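Putative D-lactate dehydrogenase (Chlamydomonas reinhardtii, PDB 4ZGS) probably reduces pyruvate to D-lactate as an NAD-dependent member of the D-isomer specific 2-hydroxyacid dehydrogenase family. Local coordinates at residues Thr35-Tyr40 with Lys56-Thr61; Ala111-Val116 with Val128-Thr133. One frame throughout, in Å; residues are numbered along the deposited sequence.

Interaction 1: Thr35-Tyr40 with Lys56-Thr61; sequences TRCICY and KVFTDT
Phe58 lays one ring face under Cys37 SG, with Thr35 alongside, at the point where helix 44-57 has ended and the chain turns back into strand 60-63. Strands 36-39 and 60-63 are parallel neighbours joined through that helix, a beta-alpha-beta unit at one edge of the sheet. Followed outward, the Phe58 side chain first brings CB beside the carbonyl oxygen of Thr35. CG lies anti to its own carbonyl carbon (chi1 -50°) and comes 3.8 Å from Cys37 SG. Next along the ring, CD1 meets Thr35 CB at 3.5 Å, and CE1 continues past the same carbon toward Thr35 OG1. That hydroxyl has its polar partner in the carbonyl of Val32, while CB makes the closest approach to the ring. CG, CD1, CD2 and CE2 all lie within about 4 Å of the one sulfur, Cys37 SG, which stands over the ring centre, 11° from the normal and 3.8 Å from the centroid. Val57 CG1 covers the opposite face, and Ile355 of helix 341-359 also packs on the phenylalanine. A cysteine suits position 37 because its compact, polarisable sulfur can sit squarely on an aromatic face in a buried place.

Beyond the ring, the strands pair: Cys37 CB touches Thr61 CG2 at 3.8 Å, and Cys37 N donates a weak hydrogen bond to Asp60 O (3.3 Å). At the partly exposed rim, Arg36 NH1 forms a long salt bridge with Asp60 OD2 at 3.4 Å, the guanidinium and carboxylate planes turned 68° apart. Arg36 also makes a cation-pi contact with Tyr79. The chemistry is therefore divided: sulfur, methyl and aromatic groups pack on the buried side, while the charge pair, with neither a short bond nor a coplanar fit, is likely to add only modest electrostatic attraction.

Interaction 2: Ala111-Val116 with Val128-Thr133; sequences AGFDRV and VVRVPT
Arg130 extends its side chain toward the loop before helix 118-124 and donates to the carbonyl oxygen of Ala111. The contact belongs to a beta-alpha-beta crossover of the parallel sheet: segment 111-116 leads from strand 105-108 into the helix, and segment 128-133 leaves the sheet at the end of strand 127-129. With CG anti to the backbone N (chi1 168°), the chain runs extended from CG to NE. There NE donates a hydrogen bond of 2.7 Å to Ala111 O, with an N-H...O angle of 158°. The oxygen lies at the guanidinium edge, near its plane, and NH2 adds a weak, bent bond at 3.4 Å.

Ala111 has more surface buried here than any other residue of the two segments; its single methyl suits a place beside the backbone of Val131 and Pro132, with CB 3.8 Å from Pro132 O. Its amide is bonded to Tyr134 OH, and its side chain lies about 5 Å from the bound NAD, so the loop borders the cofactor cleft.

Phe113, which opens a type I turn ending at Val116, has CD1 3.4 Å from Arg130 NE, and the ring and guanidinium planes stand 88° apart. Arg130 NH2 lies in the ring plane at its edge, 3.8 Å from CE1, and CE1 in turn lies over one guanidinium face. Replacing Arg130 by an alanine would probably leave Ala111 O without its NE and NH2 donors and Phe113 CD1 and CE1 without the guanidinium beside them. Farther along, Val116 CG2 meets Val128 CG2 at 4.2 Å, beta-branched groups that pack with Cys121. On the guanidinium face opposite Phe113 CE1, Pro132 CA sits 4.0 Å above the plane, over its centre.

Overall arrangement
From the N terminus, strand 36-39 enters the five-stranded parallel sheet, and helix 44-57 carries the chain out and back to the edge strand 60-63; interaction 1 closes that loop. The chain then crosses to the other half of the sheet through strands 81-84 and 105-108. Interaction 2 closes a second, separate loop, through helix 118-124 to the edge strand 127-129. The two are in series, neither nested nor crossed, with centres about 19 Å apart and no direct touch. Interaction 1 ties one border of the sheet far from the cofactor, whereas interaction 2 joins the opposite border to a loop near NAD. Helix 341-359 meets both.

Interaction 1: Thr35-Tyr40 with Lys56-Thr61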
loop_
_atom_site.group_PDB
_atom_site.type_symbol
_atom_site.label_atom_id
_atom_site.label_comp_id
_atom_site.label_asym_id
_atom_site.label_seq_id
_atom_site.Cartn_x
_atom_site.Cartn_y
_atom_site.Cartn_z
ATOM N N THR A 35 8.412 31.665 -33.238
ATOM C CA THR A 35 9.301 31.282 -32.144
ATOM C C THR A 35 9.465 29.759 -32.068
ATOM O O THR A 35 8.488 29.023 -32.230
ATOM C CB THR A 35 8.788 31.807 -30.776
ATOM O OG1 THR A 35 8.499 33.213 -30.868
ATOM C CG2 THR A 35 9.828 31.578 -29.688
ATOM N N ARG A 36 10.708 29.309 -31.861
ATOM C CA ARG A 36 11.036 27.893 -31.669
ATOM C C ARG A 36 11.341 27.648 -30.198
ATOM O O ARG A 36 12.335 28.161 -29.667
ATOM C CB ARG A 36 12.227 27.465 -32.524
ATOM C CG ARG A 36 11.939 27.280 -34.007
ATOM C CD ARG A 36 13.214 26.937 -34.751
ATOM N NE ARG A 36 13.775 25.643 -34.339
ATOM C CZ ARG A 36 13.396 24.452 -34.798
ATOM N NH1 ARG A 36 12.419 24.341 -35.682
ATOM N NH2 ARG A 36 13.992 23.360 -34.349
ATOM N N CYS A 37 10.499 26.828 -29.566
ATOM C CA CYS A 37 10.552 26.585 -28.131
ATOM C C CYS A 37 10.879 25.127 -27.771
ATOM O O CYS A 37 10.246 24.193 -28.271
ATOM C CB CYS A 37 9.226 26.954 -27.508
ATOM S SG CYS A 37 8.694 28.646 -27.672
ATOM N N ILE A 38 11.864 24.930 -26.901
ATOM C CA ILE A 38 12.106 23.603 -26.369
ATOM C C ILE A 38 11.730 23.550 -24.875
ATOM O O ILE A 38 12.081 24.464 -24.139
ATOM C CB ILE A 38 13.600 23.167 -26.612
ATOM C CG1 ILE A 38 13.872 21.753 -26.059
ATOM C CG2 ILE A 38 14.578 24.166 -26.015
ATOM C CD1 ILE A 38 15.175 21.109 -26.601
ATOM N N CYS A 39 11.009 22.505 -24.443
ATOM C CA CYS A 39 10.650 22.334 -23.011
ATOM C C CYS A 39 11.258 21.079 -22.387
ATOM O O CYS A 39 11.000 19.951 -22.824
ATOM C CB CYS A 39 9.128 22.279 -22.797
ATOM S SG CYS A 39 8.309 23.872 -23.108
ATOM N N TYR A 40 12.081 21.297 -21.373
ATOM C CA TYR A 40 12.682 20.216 -20.626
ATOM C C TYR A 40 11.806 19.629 -19.512
ATOM O O TYR A 40 10.897 20.280 -18.995
ATOM C CB TYR A 40 14.018 20.705 -20.094
ATOM C CG TYR A 40 14.985 20.901 -21.234
ATOM C CD1 TYR A 40 15.026 22.095 -21.928
ATOM C CD2 TYR A 40 15.829 19.881 -21.636
ATOM C CE1 TYR A 40 15.906 22.283 -22.998
ATOM C CE2 TYR A 40 16.714 20.053 -22.691
ATOM C CZ TYR A 40 16.752 21.262 -23.380
ATOM O OH TYR A 40 17.631 21.458 -24.440
ATOM N N LYS A 56 -0.835 25.915 -29.927
ATOM C CA LYS A 56 -1.776 26.885 -30.487
ATOM C C LYS A 56 -1.121 28.235 -30.787
ATOM O O LYS A 56 -1.613 28.990 -31.623
ATOM C CB LYS A 56 -2.991 27.080 -29.574
ATOM C CG LYS A 56 -3.976 25.921 -29.637
ATOM C CD LYS A 56 -5.160 26.118 -28.697
ATOM C CE LYS A 56 -6.097 24.911 -28.747
ATOM N NZ LYS A 56 -7.216 24.946 -27.762
ATOM N N VAL A 57 -0.014 28.524 -30.111
ATOM C CA VAL A 57 0.702 29.785 -30.267
ATOM C C VAL A 57 1.968 29.604 -31.074
ATOM O O VAL A 57 2.156 30.270 -32.086
ATOM C CB VAL A 57 1.033 30.441 -28.925
ATOM C CG1 VAL A 57 1.921 31.641 -29.125
ATOM C CG2 VAL A 57 -0.247 30.847 -28.230
ATOM N N PHE A 58 2.867 28.750 -30.611
ATOM C CA PHE A 58 4.127 28.556 -31.321
ATOM C C PHE A 58 4.000 27.413 -32.323
ATOM O O PHE A 58 3.455 26.357 -32.017
ATOM C CB PHE A 58 5.262 28.308 -30.332
ATOM C CG PHE A 58 5.323 29.326 -29.238
ATOM C CD1 PHE A 58 5.756 30.615 -29.499
ATOM C CD2 PHE A 58 4.874 29.023 -27.973
ATOM C CE1 PHE A 58 5.788 31.572 -28.486
ATOM C CE2 PHE A 58 4.895 29.973 -26.965
ATOM C CZ PHE A 58 5.357 31.235 -27.213
ATOM N N THR A 59 4.462 27.663 -33.539
ATOM C CA THR A 59 4.353 26.720 -34.640
ATOM C C THR A 59 5.223 25.458 -34.447
ATOM O O THR A 59 4.823 24.359 -34.824
ATOM C CB THR A 59 4.747 27.407 -35.959
ATOM O OG1 THR A 59 4.224 26.677 -37.079
ATOM C CG2 THR A 59 6.254 27.494 -36.065
ATOM N N ASP A 60 6.436 25.651 -33.928
ATOM C CA ASP A 60 7.392 24.577 -33.659
ATOM C C ASP A 60 7.699 24.597 -32.187
ATOM O O ASP A 60 8.250 25.574 -31.674
ATOM C CB ASP A 60 8.703 24.731 -34.436
ATOM C CG ASP A 60 8.525 24.589 -35.937
ATOM O OD1 ASP A 60 7.614 23.837 -36.352
ATOM O OD2 ASP A 60 9.294 25.227 -36.701
ATOM N N THR A 61 7.303 23.538 -31.496
ATOM C CA THR A 61 7.578 23.411 -30.079
ATOM C C THR A 61 8.055 21.989 -29.791
ATOM O O THR A 61 7.373 21.018 -30.116
ATOM C CB THR A 61 6.347 23.794 -29.223
ATOM O OG1 THR A 61 5.160 23.288 -29.844
ATOM C CG2 THR A 61 6.216 25.314 -29.137
#

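Interaction 2: Ala111-Val116 with Val128-Thr133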
loop_
_atom_site.group_PDB
_atom_site.type_symbol
_atom_site.label_atom_id
_atom_site.label_comp_id
_atom_site.label_asym_id
_atom_site.label_seq_id
_atom_site.Cartn_x
_atom_site.Cartn_y
_atom_site.Cartn_z
ATOM N N ALA A 111 8.152 29.484 -10.058
ATOM C CA ALA A 111 8.639 30.729 -9.491
ATOM C C ALA A 111 10.066 30.639 -8.987
ATOM O O ALA A 111 10.716 31.662 -8.812
ATOM C CB ALA A 111 7.722 31.158 -8.325
ATOM N N GLY A 112 10.576 29.424 -8.796
ATOM C CA GLY A 112 11.960 29.264 -8.382
ATOM C C GLY A 112 12.969 29.386 -9.503
ATOM O O GLY A 112 12.942 28.616 -10.462
ATOM N N PHE A 113 13.878 30.345 -9.356
ATOM C CA PHE A 113 15.061 30.488 -10.205
ATOM C C PHE A 113 16.333 30.000 -9.506
ATOM O O PHE A 113 17.435 30.123 -10.033
ATOM C CB PHE A 113 15.211 31.937 -10.691
ATOM C CG PHE A 113 15.114 32.971 -9.608
ATOM C CD1 PHE A 113 13.892 33.286 -9.034
ATOM C CD2 PHE A 113 16.241 33.653 -9.179
ATOM C CE1 PHE A 113 13.802 34.258 -8.039
ATOM C CE2 PHE A 113 16.157 34.624 -8.185
ATOM C CZ PHE A 113 14.938 34.921 -7.614
ATOM N N ASP A 114 16.156 29.466 -8.307
ATOM C CA ASP A 114 17.251 29.122 -7.410
ATOM C C ASP A 114 18.358 28.310 -8.113
ATOM O O ASP A 114 19.544 28.507 -7.859
ATOM C CB ASP A 114 16.681 28.354 -6.209
ATOM C CG ASP A 114 17.464 28.587 -4.928
ATOM O OD1 ASP A 114 18.400 29.416 -4.928
ATOM O OD2 ASP A 114 17.114 27.965 -3.904
ATOM N N ARG A 115 17.967 27.378 -8.971
ATOM C CA ARG A 115 18.930 26.518 -9.650
ATOM C C ARG A 115 19.561 27.089 -10.930
ATOM O O ARG A 115 20.553 26.555 -11.406
ATOM C CB ARG A 115 18.278 25.173 -9.939
ATOM C CG ARG A 115 19.187 24.135 -10.567
ATOM C CD ARG A 115 18.449 22.791 -10.540
ATOM N NE ARG A 115 18.969 21.789 -11.466
ATOM C CZ ARG A 115 18.624 20.507 -11.421
ATOM N NH1 ARG A 115 17.806 20.074 -10.474
ATOM N NH2 ARG A 115 19.091 19.656 -12.311
ATOM N N VAL A 116 19.022 28.172 -11.481
ATOM C CA VAL A 116 19.660 28.758 -12.659
ATOM C C VAL A 116 20.731 29.738 -12.236
ATOM O O VAL A 116 20.551 30.485 -11.279
ATOM C CB VAL A 116 18.651 29.488 -13.582
ATOM C CG1 VAL A 116 18.144 30.740 -12.924
ATOM C CG2 VAL A 116 19.306 29.842 -14.907
ATOM N N VAL A 128 16.491 35.356 -18.508
ATOM C CA VAL A 128 15.658 34.448 -17.757
ATOM C C VAL A 128 14.338 35.102 -17.336
ATOM O O VAL A 128 14.319 36.169 -16.716
ATOM C CB VAL A 128 16.392 33.917 -16.512
ATOM C CG1 VAL A 128 15.500 32.958 -15.756
ATOM C CG2 VAL A 128 17.697 33.218 -16.906
ATOM N N VAL A 129 13.233 34.432 -17.637
ATOM C CA VAL A 129 11.935 34.941 -17.257
ATOM C C VAL A 129 11.257 33.861 -16.387
ATOM O O VAL A 129 11.795 32.771 -16.214
ATOM C CB VAL A 129 11.139 35.312 -18.496
ATOM C CG1 VAL A 129 9.990 34.356 -18.710
ATOM C CG2 VAL A 129 10.655 36.724 -18.368
ATOM N N ARG A 130 10.113 34.160 -15.789
ATOM C CA ARG A 130 9.670 33.362 -14.644
ATOM C C ARG A 130 8.184 33.484 -14.301
ATOM O O ARG A 130 7.535 34.429 -14.716
ATOM C CB ARG A 130 10.525 33.841 -13.484
ATOM C CG ARG A 130 10.174 33.459 -12.121
ATOM C CD ARG A 130 10.900 34.472 -11.204
ATOM N NE ARG A 130 10.713 34.215 -9.778
ATOM C CZ ARG A 130 10.236 35.098 -8.907
ATOM N NH1 ARG A 130 9.890 36.315 -9.299
ATOM N NH2 ARG A 130 10.105 34.754 -7.634
ATOM N N VAL A 131 7.612 32.533 -13.576
ATOM C CA VAL A 131 6.276 32.801 -13.039
ATOM C C VAL A 131 6.274 33.058 -11.534
ATOM O O VAL A 131 6.345 32.124 -10.744
ATOM C CB VAL A 131 5.297 31.678 -13.330
ATOM C CG1 VAL A 131 3.944 32.014 -12.707
ATOM C CG2 VAL A 131 5.192 31.455 -14.822
ATOM N N PRO A 132 6.145 34.328 -11.132
ATOM C CA PRO A 132 6.279 34.643 -9.701
ATOM C C PRO A 132 5.097 34.226 -8.797
ATOM O O PRO A 132 5.338 34.030 -7.607
ATOM C CB PRO A 132 6.476 36.159 -9.695
ATOM C CG PRO A 132 5.867 36.631 -10.958
ATOM C CD PRO A 132 5.943 35.522 -11.965
ATOM N N THR A 133 3.881 34.054 -9.314
ATOM C CA THR A 133 2.780 33.667 -8.427
ATOM C C THR A 133 1.793 32.632 -8.984
ATOM O O THR A 133 1.206 32.797 -10.057
ATOM C CB THR A 133 1.973 34.902 -7.958
ATOM O OG1 THR A 133 1.777 35.791 -9.065
ATOM C CG2 THR A 133 2.726 35.646 -6.860
#